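Local atomic coordinates of uncharacterized protein (Enterococcus faecalis, PDB entry 3CLQ), a protein that is of unknown function but belongs to the AllG family and is probably related to a subunit of oxamate carbamoyltransferase. Residues Glu16-Thr19 with Arg20-Ser24; Phe141-Asp145 with Gln146-Asp150; Glu411-Lys414 with Ala415-Thr419. All coordinates share one frame; numbering follows the deposited sequence.

Contact 1 of 3, residues Glu16-Thr19 with Arg20-Ser24; sequences EAVT and RIIQS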
loop_
_atom_site.group_PDB
_atom_site.type_symbol
_atom_site.label_atom_id
_atom_site.label_comp_id
_atom_site.label_asym_id
_atom_site.label_seq_id
_atom_site.Cartn_x
_atom_site.Cartn_y
_atom_site.Cartn_z
ATOM N N GLU B 16 24.362 6.684 -21.689
ATOM C CA GLU B 16 23.483 7.796 -22.040
ATOM C C GLU B 16 22.025 7.326 -22.107
ATOM O O GLU B 16 21.134 7.964 -21.535
ATOM C CB GLU B 16 23.954 8.474 -23.343
ATOM C CG GLU B 16 23.086 9.634 -23.905
ATOM C CD GLU B 16 22.694 10.735 -22.866
ATOM O OE1 GLU B 16 23.297 10.815 -21.763
ATOM O OE2 GLU B 16 21.763 11.535 -23.156
ATOM N N ALA B 17 21.784 6.199 -22.764
ATOM C CA ALA B 17 20.419 5.689 -22.899
ATOM C C ALA B 17 19.784 5.351 -21.558
ATOM O O ALA B 17 18.668 5.791 -21.271
ATOM C CB ALA B 17 20.389 4.489 -23.808
ATOM N N VAL B 18 20.485 4.577 -20.732
ATOM C CA VAL B 18 19.948 4.186 -19.425
ATOM C C VAL B 18 19.831 5.373 -18.478
ATOM O O VAL B 18 18.984 5.374 -17.573
ATOM C CB VAL B 18 20.738 3.016 -18.753
ATOM C CG1 VAL B 18 22.125 3.444 -18.321
ATOM C CG2 VAL B 18 19.972 2.479 -17.550
ATOM N N THR B 19 20.664 6.389 -18.690
ATOM C CA THR B 19 20.571 7.602 -17.892
ATOM C C THR B 19 19.302 8.345 -18.220
ATOM O O THR B 19 18.721 8.966 -17.345
ATOM C CB THR B 19 21.773 8.553 -18.067
ATOM O OG1 THR B 19 22.950 7.921 -17.565
ATOM C CG2 THR B 19 21.566 9.826 -17.255
ATOM N N ARG B 20 18.860 8.295 -19.469
ATOM C CA ARG B 20 17.604 8.938 -19.773
ATOM C C ARG B 20 16.487 8.206 -19.045
ATOM O O ARG B 20 15.754 8.802 -18.268
ATOM C CB ARG B 20 17.347 9.009 -21.257
ATOM C CG ARG B 20 18.325 9.898 -21.990
ATOM C CD ARG B 20 17.738 10.317 -23.307
ATOM N NE ARG B 20 17.961 11.738 -23.520
ATOM C CZ ARG B 20 17.120 12.566 -24.138
ATOM N NH1 ARG B 20 15.956 12.140 -24.621
ATOM N NH2 ARG B 20 17.457 13.835 -24.269
ATOM N N ILE B 21 16.411 6.906 -19.239
ATOM C CA ILE B 21 15.385 6.090 -18.630
ATOM C C ILE B 21 15.299 6.334 -17.135
ATOM O O ILE B 21 14.232 6.651 -16.606
ATOM C CB ILE B 21 15.692 4.619 -18.926
ATOM C CG1 ILE B 21 15.720 4.403 -20.440
ATOM C CG2 ILE B 21 14.716 3.665 -18.215
ATOM C CD1 ILE B 21 16.353 3.070 -20.873
ATOM N N ILE B 22 16.427 6.215 -16.448
ATOM C CA ILE B 22 16.433 6.356 -14.983
ATOM C C ILE B 22 15.996 7.742 -14.546
ATOM O O ILE B 22 15.236 7.889 -13.586
ATOM C CB ILE B 22 17.832 6.065 -14.405
ATOM C CG1 ILE B 22 18.106 4.562 -14.385
ATOM C CG2 ILE B 22 18.007 6.683 -13.009
ATOM C CD1 ILE B 22 19.577 4.233 -14.257
ATOM N N GLN B 23 16.468 8.770 -15.243
ATOM C CA GLN B 23 16.151 10.138 -14.845
ATOM C C GLN B 23 14.846 10.718 -15.397
ATOM O O GLN B 23 14.450 11.811 -15.001
ATOM C CB GLN B 23 17.303 11.057 -15.200
ATOM C CG GLN B 23 18.566 10.647 -14.527
ATOM C CD GLN B 23 19.698 11.610 -14.788
ATOM O OE1 GLN B 23 20.695 11.604 -14.071
ATOM N NE2 GLN B 23 19.555 12.442 -15.810
ATOM N N SER B 24 14.202 10.033 -16.338
ATOM C CA SER B 24 12.876 10.447 -16.747
ATOM C C SER B 24 11.995 10.558 -15.531
ATOM O O SER B 24 12.157 9.814 -14.569
ATOM C CB SER B 24 12.262 9.445 -17.680
ATOM O OG SER B 24 12.916 9.505 -18.917
#
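Arg20 N hydrogen-bonds to Glu16 O at 3.1 Å, and the same i to i+4 pattern carries the backbone on through Ile21 to Ala17, Ile22 to Val18 and Gln23 to Thr19. Residues 16-23 thus form the last two turns of the alpha-helix 6-23, which leads into strand 26-33 of an antiparallel sheet. The bond from Ile22 N to Val18 O is short, 2.9 Å, and nearly straight.

The side chains divide by face. On the inner face Val18 and Ile22 lie side by side and point the same way, with Val18 CG2 3.8 Å from Ile22 CD1. Val18 touches Thr349 and Thr367, and Ile22 touches Lys350 and Asn352; both residues are buried, and compact apolar groups pack well there. Ile21, also buried, faces Leu245 of helix 234-247 and Thr367 of strand 363-369.

Polar residues take the outer side. Glu16 is bent at chi2 (49°), which brings its carboxylate over toward the next turn, where OE2 makes a long salt bridge to Arg20 NE (3.8 Å). OE2 lies at the edge of the guanidinium, yet the two planes are turned 59° apart, so the pair is not a flat, two-pronged one. Arg20 has a firmer partner beyond this turn, the carbonyl of Ala247, which NH1 reaches by a hydrogen bond. Thr19 gives its hydroxyl to the helix, hydrogen-bonding to Glu15 O, while its methyl CG2 rests alongside the Gln23 amide, 3.6 Å from Gln23 CD.

Ser24 is where helical backbone angles end, and a small hydroxyl residue suits the place because it can fold back on the last turn. Arg20 O is gripped twice there, by Ser24 N at 2.8 Å and by Ser24 OG at 3.0 Å, the hydroxyl standing 54° out of the carbonyl plane.

Contact 2 of 3, residues Phe141-Asp145 with Gln146-Asp150; sequences FGAND and QSVVD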
loop_
_atom_site.group_PDB
_atom_site.type_symbol
_atom_site.label_atom_id
_atom_site.label_comp_id
_atom_site.label_asym_id
_atom_site.label_seq_id
_atom_site.Cartn_x
_atom_site.Cartn_y
_atom_site.Cartn_z
ATOM N N PHE B 141 -10.184 -8.050 -23.003
ATOM C CA PHE B 141 -10.107 -9.510 -23.103
ATOM C C PHE B 141 -11.028 -9.990 -24.210
ATOM O O PHE B 141 -11.252 -11.186 -24.363
ATOM C CB PHE B 141 -10.514 -10.194 -21.793
ATOM C CG PHE B 141 -9.500 -10.079 -20.701
ATOM C CD1 PHE B 141 -8.253 -10.677 -20.829
ATOM C CD2 PHE B 141 -9.794 -9.379 -19.536
ATOM C CE1 PHE B 141 -7.304 -10.578 -19.811
ATOM C CE2 PHE B 141 -8.858 -9.277 -18.509
ATOM C CZ PHE B 141 -7.608 -9.879 -18.645
ATOM N N GLY B 142 -11.587 -9.046 -24.957
ATOM C CA GLY B 142 -12.297 -9.377 -26.183
ATOM C C GLY B 142 -13.805 -9.452 -26.062
ATOM O O GLY B 142 -14.485 -9.696 -27.064
ATOM N N ALA B 143 -14.327 -9.229 -24.847
ATOM C CA ALA B 143 -15.773 -9.301 -24.590
ATOM C C ALA B 143 -16.522 -8.117 -25.206
ATOM O O ALA B 143 -16.037 -6.991 -25.164
ATOM C CB ALA B 143 -16.034 -9.376 -23.105
ATOM N N ASN B 144 -17.696 -8.364 -25.781
ATOM C CA ASN B 144 -18.466 -7.278 -26.425
ATOM C C ASN B 144 -19.985 -7.412 -26.398
ATOM O O ASN B 144 -20.631 -7.265 -27.417
ATOM C CB ASN B 144 -17.974 -6.997 -27.856
ATOM C CG ASN B 144 -17.597 -8.264 -28.606
ATOM O OD1 ASN B 144 -18.365 -9.215 -28.671
ATOM N ND2 ASN B 144 -16.411 -8.273 -29.182
ATOM N N ASP B 145 -20.539 -7.688 -25.221
ATOM C CA ASP B 145 -21.975 -7.575 -24.979
ATOM C C ASP B 145 -22.466 -6.149 -25.140
ATOM O O ASP B 145 -21.678 -5.213 -25.300
ATOM C CB ASP B 145 -22.277 -7.938 -23.531
ATOM C CG ASP B 145 -22.109 -9.392 -23.256
ATOM O OD1 ASP B 145 -22.747 -10.210 -23.952
ATOM O OD2 ASP B 145 -21.346 -9.713 -22.329
ATOM N N GLN B 146 -23.780 -5.985 -25.044
ATOM C CA GLN B 146 -24.345 -4.695 -24.745
ATOM C C GLN B 146 -23.698 -4.191 -23.445
ATOM O O GLN B 146 -23.203 -3.057 -23.382
ATOM C CB GLN B 146 -25.861 -4.800 -24.582
ATOM C CG GLN B 146 -26.661 -3.848 -25.474
ATOM C CD GLN B 146 -25.939 -2.523 -25.755
ATOM O OE1 GLN B 146 -25.668 -2.177 -26.914
ATOM N NE2 GLN B 146 -25.633 -1.781 -24.693
ATOM N N SER B 147 -23.646 -5.022 -22.409
ATOM C CA SER B 147 -23.128 -4.502 -21.145
ATOM C C SER B 147 -21.790 -3.776 -21.335
ATOM O O SER B 147 -21.634 -2.635 -20.894
ATOM C CB SER B 147 -23.101 -5.553 -20.023
ATOM O OG SER B 147 -22.367 -6.705 -20.360
ATOM N N VAL B 148 -20.839 -4.413 -22.012
ATOM C CA VAL B 148 -19.522 -3.808 -22.262
ATOM C C VAL B 148 -19.555 -2.492 -23.036
ATOM O O VAL B 148 -18.834 -1.548 -22.708
ATOM C CB VAL B 148 -18.594 -4.758 -23.039
ATOM C CG1 VAL B 148 -17.398 -3.999 -23.610
ATOM C CG2 VAL B 148 -18.143 -5.899 -22.151
ATOM N N VAL B 149 -20.362 -2.422 -24.087
ATOM C CA VAL B 149 -20.430 -1.163 -24.823
ATOM C C VAL B 149 -21.057 -0.039 -23.982
ATOM O O VAL B 149 -20.598 1.097 -24.044
ATOM C CB VAL B 149 -21.093 -1.311 -26.196
ATOM C CG1 VAL B 149 -22.392 -2.056 -26.075
ATOM C CG2 VAL B 149 -21.300 0.055 -26.831
ATOM N N ASP B 150 -22.074 -0.367 -23.181
ATOM C CA ASP B 150 -22.624 0.573 -22.205
ATOM C C ASP B 150 -21.555 1.150 -21.258
ATOM O O ASP B 150 -21.455 2.367 -21.101
ATOM C CB ASP B 150 -23.708 -0.088 -21.359
ATOM C CG ASP B 150 -24.880 -0.555 -22.170
ATOM O OD1 ASP B 150 -25.352 0.184 -23.058
ATOM O OD2 ASP B 150 -25.348 -1.678 -21.915
#
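Asp145 O receives the first backbone bond of the helix from Val149 N, a weak one at 3.3 Å although its N-H points almost straight at the oxygen (165°). One residue on, Asp150 N binds Gln146 O at the shorter distance of 2.9 Å. The same Asp145 oxygen is flanked by carbon: Val149 CG1 sits 3.3 Å from it, placed between the backbone N and carbonyl carbon of its own residue (chi1 49°).

Asp145 occupies the N-cap position, but its carboxylate makes no capping bond. With CG beside its own backbone N (chi1 -71°), the side chain runs alongside Ser147, whose OG lies 3.4 Å from Asp145 CB and 3.7 Å from Asp145 OD2. Lys137 touches both side chains, and a negative group at this end would probably suit the helix dipole.

Val148 turns inward, toward the incoming chain. Both its methyls lie against Ala143 O from one side, CG1 3.6 Å and CG2 3.8 Å from that oxygen, while CG2 comes within 4.2 Å of Ala143 CB. The small alanine lets the chain pass close to the valine, and Leu139 extends this apolar patch. Together these features make a loop-to-helix junction, the N-terminal start of the long helix 146-168.

Contact 3 of 3, residues Glu411-Lys414 with Ala415-Thr419; sequences EALK and ALVAT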
loop_
_atom_site.group_PDB
_atom_site.type_symbol
_atom_site.label_atom_id
_atom_site.label_comp_id
_atom_site.label_asym_id
_atom_site.label_seq_id
_atom_site.Cartn_x
_atom_site.Cartn_y
_atom_site.Cartn_z
ATOM N N GLU B 411 18.442 -11.316 -34.065
ATOM C CA GLU B 411 18.254 -10.434 -35.196
ATOM C C GLU B 411 18.703 -9.036 -34.794
ATOM O O GLU B 411 19.466 -8.375 -35.503
ATOM C CB GLU B 411 16.797 -10.464 -35.645
ATOM C CG GLU B 411 16.246 -11.883 -35.736
ATOM C CD GLU B 411 14.850 -11.966 -36.344
ATOM O OE1 GLU B 411 14.501 -13.055 -36.856
ATOM O OE2 GLU B 411 14.101 -10.960 -36.319
ATOM N N ALA B 412 18.251 -8.603 -33.628
ATOM C CA ALA B 412 18.705 -7.341 -33.058
ATOM C C ALA B 412 20.207 -7.142 -33.262
ATOM O O ALA B 412 20.642 -6.164 -33.870
ATOM C CB ALA B 412 18.393 -7.318 -31.625
ATOM N N LEU B 413 20.997 -8.083 -32.760
ATOM C CA LEU B 413 22.449 -7.972 -32.827
ATOM C C LEU B 413 22.952 -7.847 -34.243
ATOM O O LEU B 413 23.916 -7.128 -34.505
ATOM C CB LEU B 413 23.126 -9.201 -32.209
ATOM C CG LEU B 413 24.647 -9.044 -32.086
ATOM C CD1 LEU B 413 24.953 -8.192 -30.860
ATOM C CD2 LEU B 413 25.384 -10.381 -32.035
ATOM N N LYS B 414 22.333 -8.591 -35.150
ATOM C CA LYS B 414 22.785 -8.612 -36.529
ATOM C C LYS B 414 22.447 -7.268 -37.189
ATOM O O LYS B 414 23.232 -6.722 -37.966
ATOM C CB LYS B 414 22.158 -9.795 -37.265
ATOM C CG LYS B 414 22.754 -10.060 -38.624
ATOM C CD LYS B 414 21.934 -11.099 -39.364
ATOM C CE LYS B 414 22.287 -11.145 -40.840
ATOM N NZ LYS B 414 23.563 -11.876 -41.117
ATOM N N ALA B 415 21.289 -6.715 -36.852
ATOM C CA ALA B 415 20.916 -5.403 -37.350
ATOM C C ALA B 415 21.849 -4.311 -36.792
ATOM O O ALA B 415 22.207 -3.357 -37.488
ATOM C CB ALA B 415 19.476 -5.114 -37.000
ATOM N N LEU B 416 22.240 -4.462 -35.530
ATOM C CA LEU B 416 23.233 -3.595 -34.910
ATOM C C LEU B 416 24.601 -3.656 -35.588
ATOM O O LEU B 416 25.052 -2.662 -36.147
ATOM C CB LEU B 416 23.365 -3.946 -33.437
ATOM C CG LEU B 416 22.225 -3.404 -32.560
ATOM C CD1 LEU B 416 22.269 -4.080 -31.197
ATOM C CD2 LEU B 416 22.275 -1.872 -32.445
ATOM N N VAL B 417 25.264 -4.808 -35.553
ATOM C CA VAL B 417 26.543 -4.932 -36.240
ATOM C C VAL B 417 26.499 -4.350 -37.655
ATOM O O VAL B 417 27.544 -4.061 -38.234
ATOM C CB VAL B 417 27.080 -6.405 -36.307
ATOM C CG1 VAL B 417 26.840 -7.142 -35.005
ATOM C CG2 VAL B 417 26.477 -7.180 -37.480
ATOM N N ALA B 418 25.303 -4.177 -38.215
ATOM C CA ALA B 418 25.197 -3.684 -39.594
ATOM C C ALA B 418 24.997 -2.163 -39.657
ATOM O O ALA B 418 25.159 -1.545 -40.707
ATOM C CB ALA B 418 24.093 -4.419 -40.357
ATOM N N THR B 419 24.663 -1.571 -38.518
ATOM C CA THR B 419 24.420 -0.139 -38.418
ATOM C C THR B 419 25.685 0.565 -37.926
ATOM O O THR B 419 26.148 1.531 -38.521
ATOM C CB THR B 419 23.241 0.122 -37.420
ATOM O OG1 THR B 419 22.038 -0.460 -37.944
ATOM C CG2 THR B 419 23.026 1.641 -37.094
#
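Val417 leans back over Leu413, one helical turn earlier. Its CB stands 3.7 Å from Leu413 O, and both of its methyls flank backbone carbonyls. CG1, lying beside the backbone N of Val417 (chi1 -40°), is pressed close to Leu413 O, 3.0 Å away, and also meets the branch carbon CG of Leu413 at 4.1 Å as the two side chains cross at a slant. The other methyl, CG2, ends 3.3 Å from Lys414 O.

The backbone beneath is an alpha-helix, 407-419, close to the C-terminus of the chain. Ala415 N to Glu411 O (2.8 Å) and Leu416 N to Ala412 O (2.9 Å) are strong bonds, both pointing nearly along the C=O axis. Val417 N follows with its bond to Leu413 O, while Ala418 N to Lys414 O is weak and its position less certain.

One side of the helix is held against the fold. Ala412 packs on Val371 and Leu413 on Leu372 and Leu375 of helix 371-377; Leu416 is buried and touches Thr255. Ala415, whose methyl needs little room, and Glu411 both touch Phe280 of strand 280-283. Lys414 instead extends from the exposed side, a place suited to a long charged chain. Near the end, Thr419 turns its hydroxyl back to the helix, and OG1 hydrogen-bonds to Ala415 O at 2.9 Å.

How the contacts relate
All three contacts are local and partly buried, and none touches another. Contacts 1 and 3 belong to terminal helices, near the start and end of the chain, with centres about 22 Å apart; contact 2 lies across the chain's centre from both, its centre about 40 Å from that of contact 1 and 43 Å from that of contact 3. Contact 1 packs on strands 348-352 and 363-369 and helix 234-247, with a charged pair outside. Contact 3 is more peripheral, resting on helix 371-377 and strand 280-283 largely through alanine and leucine, with Glu411 also against the strand. Contact 2 alone marks a helix beginning, whereas 20-24 and 415-419 each fold a hydroxyl onto a carbonyl four residues earlier.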